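Local coordinates for purine nucleoside phosphorylase (Grouper iridovirus, PDB 3KHS) that catalyses the reversible phosphorolysis of purine nucleosides, releasing the free purine base and ribose 1-phosphate in nucleoside salvage, at the interface of chains A and B. Sequence-based numbering; all coordinates share one arbitrary frame. Chains: chain A/B, Purine nucleoside phosphorylase.

Contact 1: the interface of chains A and B. Residues chain A 199-202, 205; chain B 131-134, 188.
This polar subunit interface, where A:Thr199 and the first turn of helix 200-208 dock on strand B:131-134, joins two of the three copies in the deposited assembly, as expected for the trimeric enzymes of the PNP/MTAP phosphorylase family. A:Thr199 closes the family's GPSFET motif, which contributes to the purine site, and it caps the helix that follows. A:Thr199 and A:Glu202 form a capping box: A:Thr199 OG1 receives the amide A:Glu202 N at 3.1 Å, and the carboxylate oxygen A:Glu202 OE1 receives A:Thr199 N from above its plane. The same A:Thr199 hydroxyl, placed between backbone N and carbonyl carbon (chi1 58°), donates across the interface to B:His132 O at 2.8 Å, almost head-on to the carbonyl. Its methyl, CG2, meets the B:His132 ring near CD2 and NE2, the two side chains running nearly perpendicular.

The other carboxylate oxygen, A:Glu202 OE2, faces the neighbouring strand and accepts B:Asn134 N on its anti side, somewhat out of plane, at 2.9 Å in a nearly straight bond (169° at H). It also lies at the edge of the B:His132 ring, in plane with it, and water 1 bridges A:Glu202 OE2 to B:His132 NE2, 2.6 Å from each.

At the start of strand 131-134, the B:Asp131 carboxylate swings anti to its backbone N (chi1 -160°) and reaches the start of the helix. There B:Asp131 OD2 is met nearly end-on by A:Ala201 N at 2.9 Å, while the ring carbon A:Pro200 CD lies close by. The positive end of the helix dipole probably steadies this carboxylate. Two residues further along the strand, B:Ile133 CG1 meets the methyl A:Ala201 CB, and the tip A:Ile205 CD1 packs on B:Ile133 CG2 at 3.4 Å.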
loop_
_atom_site.group_PDB
_atom_site.type_symbol
_atom_site.label_atom_id
_atom_site.label_comp_id
_atom_site.label_asym_id
_atom_site.label_seq_id
_atom_site.Cartn_x
_atom_site.Cartn_y
_atom_site.Cartn_z
ATOM N N THR A 199 -10.054 -0.502 12.041
ATOM C CA THR A 199 -10.673 0.434 12.950
ATOM C C THR A 199 -12.059 0.767 12.386
ATOM O O THR A 199 -12.335 0.544 11.206
ATOM C CB THR A 199 -9.901 1.778 13.015
ATOM O OG1 THR A 199 -9.831 2.332 11.692
ATOM C CG2 THR A 199 -8.479 1.606 13.593
ATOM N N PRO A 200 -12.946 1.322 13.219
ATOM C CA PRO A 200 -14.280 1.669 12.717
ATOM C C PRO A 200 -14.171 2.656 11.539
ATOM O O PRO A 200 -14.915 2.562 10.551
ATOM C CB PRO A 200 -14.946 2.298 13.937
ATOM C CG PRO A 200 -14.291 1.563 15.060
ATOM C CD PRO A 200 -12.855 1.555 14.666
ATOM N N ALA A 201 -13.250 3.604 11.650
ATOM C CA ALA A 201 -13.064 4.563 10.577
ATOM C C ALA A 201 -12.586 3.884 9.294
ATOM O O ALA A 201 -12.934 4.339 8.202
ATOM C CB ALA A 201 -12.091 5.645 10.985
ATOM N N GLU A 202 -11.813 2.799 9.415
ATOM C CA GLU A 202 -11.328 2.088 8.237
ATOM C C GLU A 202 -12.469 1.237 7.641
ATOM O O GLU A 202 -12.618 1.105 6.419
ATOM C CB GLU A 202 -10.126 1.214 8.624
ATOM C CG GLU A 202 -8.886 2.019 9.003
ATOM C CD GLU A 202 -7.816 1.206 9.738
ATOM O OE1 GLU A 202 -7.961 -0.042 9.877
ATOM O OE2 GLU A 202 -6.822 1.824 10.172
ATOM N N ILE A 205 -14.558 3.271 5.424
ATOM C CA ILE A 205 -13.973 3.403 4.108
ATOM C C ILE A 205 -14.290 2.159 3.270
ATOM O O ILE A 205 -14.658 2.252 2.099
ATOM C CB ILE A 205 -12.457 3.582 4.237
ATOM C CG1 ILE A 205 -12.166 4.861 5.037
ATOM C CG2 ILE A 205 -11.817 3.614 2.861
ATOM C CD1 ILE A 205 -10.714 5.054 5.409
ATOM N N ASP B 131 -9.780 8.118 16.698
ATOM C CA ASP B 131 -9.691 6.950 15.832
ATOM C C ASP B 131 -8.674 7.227 14.733
ATOM O O ASP B 131 -8.258 8.369 14.562
ATOM C CB ASP B 131 -11.062 6.655 15.217
ATOM C CG ASP B 131 -11.171 5.235 14.720
ATOM O OD1 ASP B 131 -10.335 4.443 15.161
ATOM O OD2 ASP B 131 -12.075 4.880 13.932
ATOM N N HIS B 132 -8.246 6.198 14.002
ATOM C CA HIS B 132 -7.293 6.447 12.912
ATOM C C HIS B 132 -7.612 5.657 11.661
ATOM O O HIS B 132 -8.463 4.767 11.662
ATOM C CB HIS B 132 -5.819 6.178 13.336
ATOM C CG HIS B 132 -5.449 4.722 13.447
ATOM N ND1 HIS B 132 -4.661 4.233 14.475
ATOM C CD2 HIS B 132 -5.787 3.646 12.690
ATOM C CE1 HIS B 132 -4.545 2.921 14.355
ATOM N NE2 HIS B 132 -5.217 2.540 13.279
ATOM N N ILE B 133 -6.934 6.035 10.586
ATOM C CA ILE B 133 -7.039 5.379 9.290
ATOM C C ILE B 133 -5.579 5.158 8.909
ATOM O O ILE B 133 -4.860 6.113 8.584
ATOM C CB ILE B 133 -7.674 6.271 8.220
ATOM C CG1 ILE B 133 -9.124 6.578 8.572
ATOM C CG2 ILE B 133 -7.636 5.562 6.879
ATOM C CD1 ILE B 133 -9.701 7.704 7.722
ATOM N N ASN B 134 -5.134 3.905 8.997
ATOM C CA ASN B 134 -3.751 3.555 8.691
ATOM C C ASN B 134 -3.593 2.928 7.314
ATOM O O ASN B 134 -3.614 1.706 7.153
ATOM C CB ASN B 134 -3.208 2.618 9.771
ATOM C CG ASN B 134 -1.723 2.397 9.641
ATOM O OD1 ASN B 134 -0.994 3.336 9.409
ATOM N ND2 ASN B 134 -1.265 1.148 9.805
ATOM N N VAL B 188 -10.405 12.233 13.769
ATOM C CA VAL B 188 -9.792 11.087 13.127
ATOM C C VAL B 188 -8.424 11.369 12.514
ATOM O O VAL B 188 -8.289 12.287 11.700
ATOM C CB VAL B 188 -10.749 10.543 12.047
ATOM C CG1 VAL B 188 -10.187 9.267 11.445
ATOM C CG2 VAL B 188 -12.110 10.295 12.648
HETATM O O HOH W 1 -5.588 0.394 11.904
#

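Contact 2: the interface of chains A and B. Residues chain A 201, 205, 208-209; chain B 133, 208-209.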
loop_
_atom_site.group_PDB
_atom_site.type_symbol
_atom_site.label_atom_id
_atom_site.label_comp_id
_atom_site.label_asym_id
_atom_site.label_seq_id
_atom_site.Cartn_x
_atom_site.Cartn_y
_atom_site.Cartn_z
ATOM N N ALA A 201 -13.250 3.604 11.650
ATOM C CA ALA A 201 -13.064 4.563 10.577
ATOM C C ALA A 201 -12.586 3.884 9.294
ATOM O O ALA A 201 -12.934 4.339 8.202
ATOM C CB ALA A 201 -12.091 5.645 10.985
ATOM N N ILE A 205 -14.558 3.271 5.424
ATOM C CA ILE A 205 -13.973 3.403 4.108
ATOM C C ILE A 205 -14.290 2.159 3.270
ATOM O O ILE A 205 -14.658 2.252 2.099
ATOM C CB ILE A 205 -12.457 3.582 4.237
ATOM C CG1 ILE A 205 -12.166 4.861 5.037
ATOM C CG2 ILE A 205 -11.817 3.614 2.861
ATOM C CD1 ILE A 205 -10.714 5.054 5.409
ATOM N N LEU A 208 -17.666 2.321 2.050
ATOM C CA LEU A 208 -17.723 3.308 0.981
ATOM C C LEU A 208 -17.205 2.694 -0.326
ATOM O O LEU A 208 -17.614 3.111 -1.398
ATOM C CB LEU A 208 -16.855 4.531 1.309
ATOM C CG LEU A 208 -17.399 5.524 2.331
ATOM C CD1 LEU A 208 -16.361 6.628 2.655
ATOM C CD2 LEU A 208 -18.685 6.115 1.758
ATOM N N MET A 209 -16.292 1.725 -0.242
ATOM C CA MET A 209 -15.740 1.124 -1.465
ATOM C C MET A 209 -16.654 0.061 -2.068
ATOM O O MET A 209 -16.373 -0.465 -3.148
ATOM C CB MET A 209 -14.369 0.503 -1.209
ATOM C CG MET A 209 -13.268 1.494 -0.893
ATOM S SD MET A 209 -11.784 0.629 -0.371
ATOM C CE MET A 209 -10.671 2.001 -0.192
ATOM N N ILE B 133 -6.934 6.035 10.586
ATOM C CA ILE B 133 -7.039 5.379 9.290
ATOM C C ILE B 133 -5.579 5.158 8.909
ATOM O O ILE B 133 -4.860 6.113 8.584
ATOM C CB ILE B 133 -7.674 6.271 8.220
ATOM C CG1 ILE B 133 -9.124 6.578 8.572
ATOM C CG2 ILE B 133 -7.636 5.562 6.879
ATOM C CD1 ILE B 133 -9.701 7.704 7.722
ATOM N N LEU B 208 -12.550 12.504 1.690
ATOM C CA LEU B 208 -13.650 11.618 1.395
ATOM C C LEU B 208 -13.602 10.424 2.371
ATOM O O LEU B 208 -14.629 9.823 2.639
ATOM C CB LEU B 208 -13.537 11.157 -0.050
ATOM C CG LEU B 208 -14.675 10.467 -0.795
ATOM C CD1 LEU B 208 -16.050 10.914 -0.300
ATOM C CD2 LEU B 208 -14.504 10.821 -2.284
ATOM N N MET B 209 -12.426 10.081 2.906
ATOM C CA MET B 209 -12.363 8.946 3.847
ATOM C C MET B 209 -12.738 9.340 5.275
ATOM O O MET B 209 -12.813 8.491 6.155
ATOM C CB MET B 209 -10.972 8.297 3.850
ATOM C CG MET B 209 -10.714 7.383 2.695
ATOM S SD MET B 209 -8.943 7.125 2.435
ATOM C CE MET B 209 -9.037 5.817 1.125
HETATM O O HOH W 2 -13.724 6.843 7.876
#
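The end of helix 200-208 in chain B, where B:Leu208 gives way to the loop residue B:Met209, abuts the flank of the same helix in chain A at A:Ile205, so equivalent segments meet through different surfaces. A:Ile205 is the apolar centre of the patch. Its CD1 methyl fits between two partners that approach from roughly perpendicular directions: B:Ile133 from the strand, and the stem of B:Met209, whose CG lies 3.6 Å from A:Ile205 CD1. The inner part of the methionine, CB and CG, lies against A:Ile205 CG1 and CD1.

B:Met209 holds its CG anti to the carbonyl carbon (chi1 -79°) and is extended from there on, which carries the chain across the isoleucine from its CD1 end to its CG2 branch. The terminal methyl B:Met209 CE is 3.9 Å from A:Ile205 CG2, on the second branch, so one thioether side chain spans both arms of the isoleucine. A:Met209 plays a smaller part: its CE comes tip to tip with B:Met209 CE at 4.4 Å, and A:Ile205 CG2 lies beside both methyls. Within this patch B:Met209 buries 54 Å² and A:Met209 8 Å², as suits a contact lacking exact two-fold symmetry.

The leucines also meet unequally. A:Leu208 CG is anti to its own carbonyl carbon (chi1 -76°), and its CD1 methyl points at the peptide oxygen B:Leu208 O, 3.6 Å away, a van der Waals contact between a side chain and a backbone carbonyl. The polar link here runs through solvent: water 2 joins the two main chains beside the isoleucine, lying 2.6 Å from the helix carbonyl A:Ala201 O and 2.6 Å from B:Met209 O.

Contacts 1 and 2 have centres about 8 Å apart and share A:Ala201, A:Ile205 and B:Ile133, so they form one continuous seam along helix 200-208 of chain A. Contact 1 takes up its capped first turn with directional polar bonds; contact 2 continues toward the helix end with apolar packing and a water bridge. Chain B supplies strand 131-134 to both but brings in its own helix end at contact 2. Since like segments play unlike roles, the joint appears head-to-tail, and such a joint could repeat around a ring, as suits a three-copy assembly.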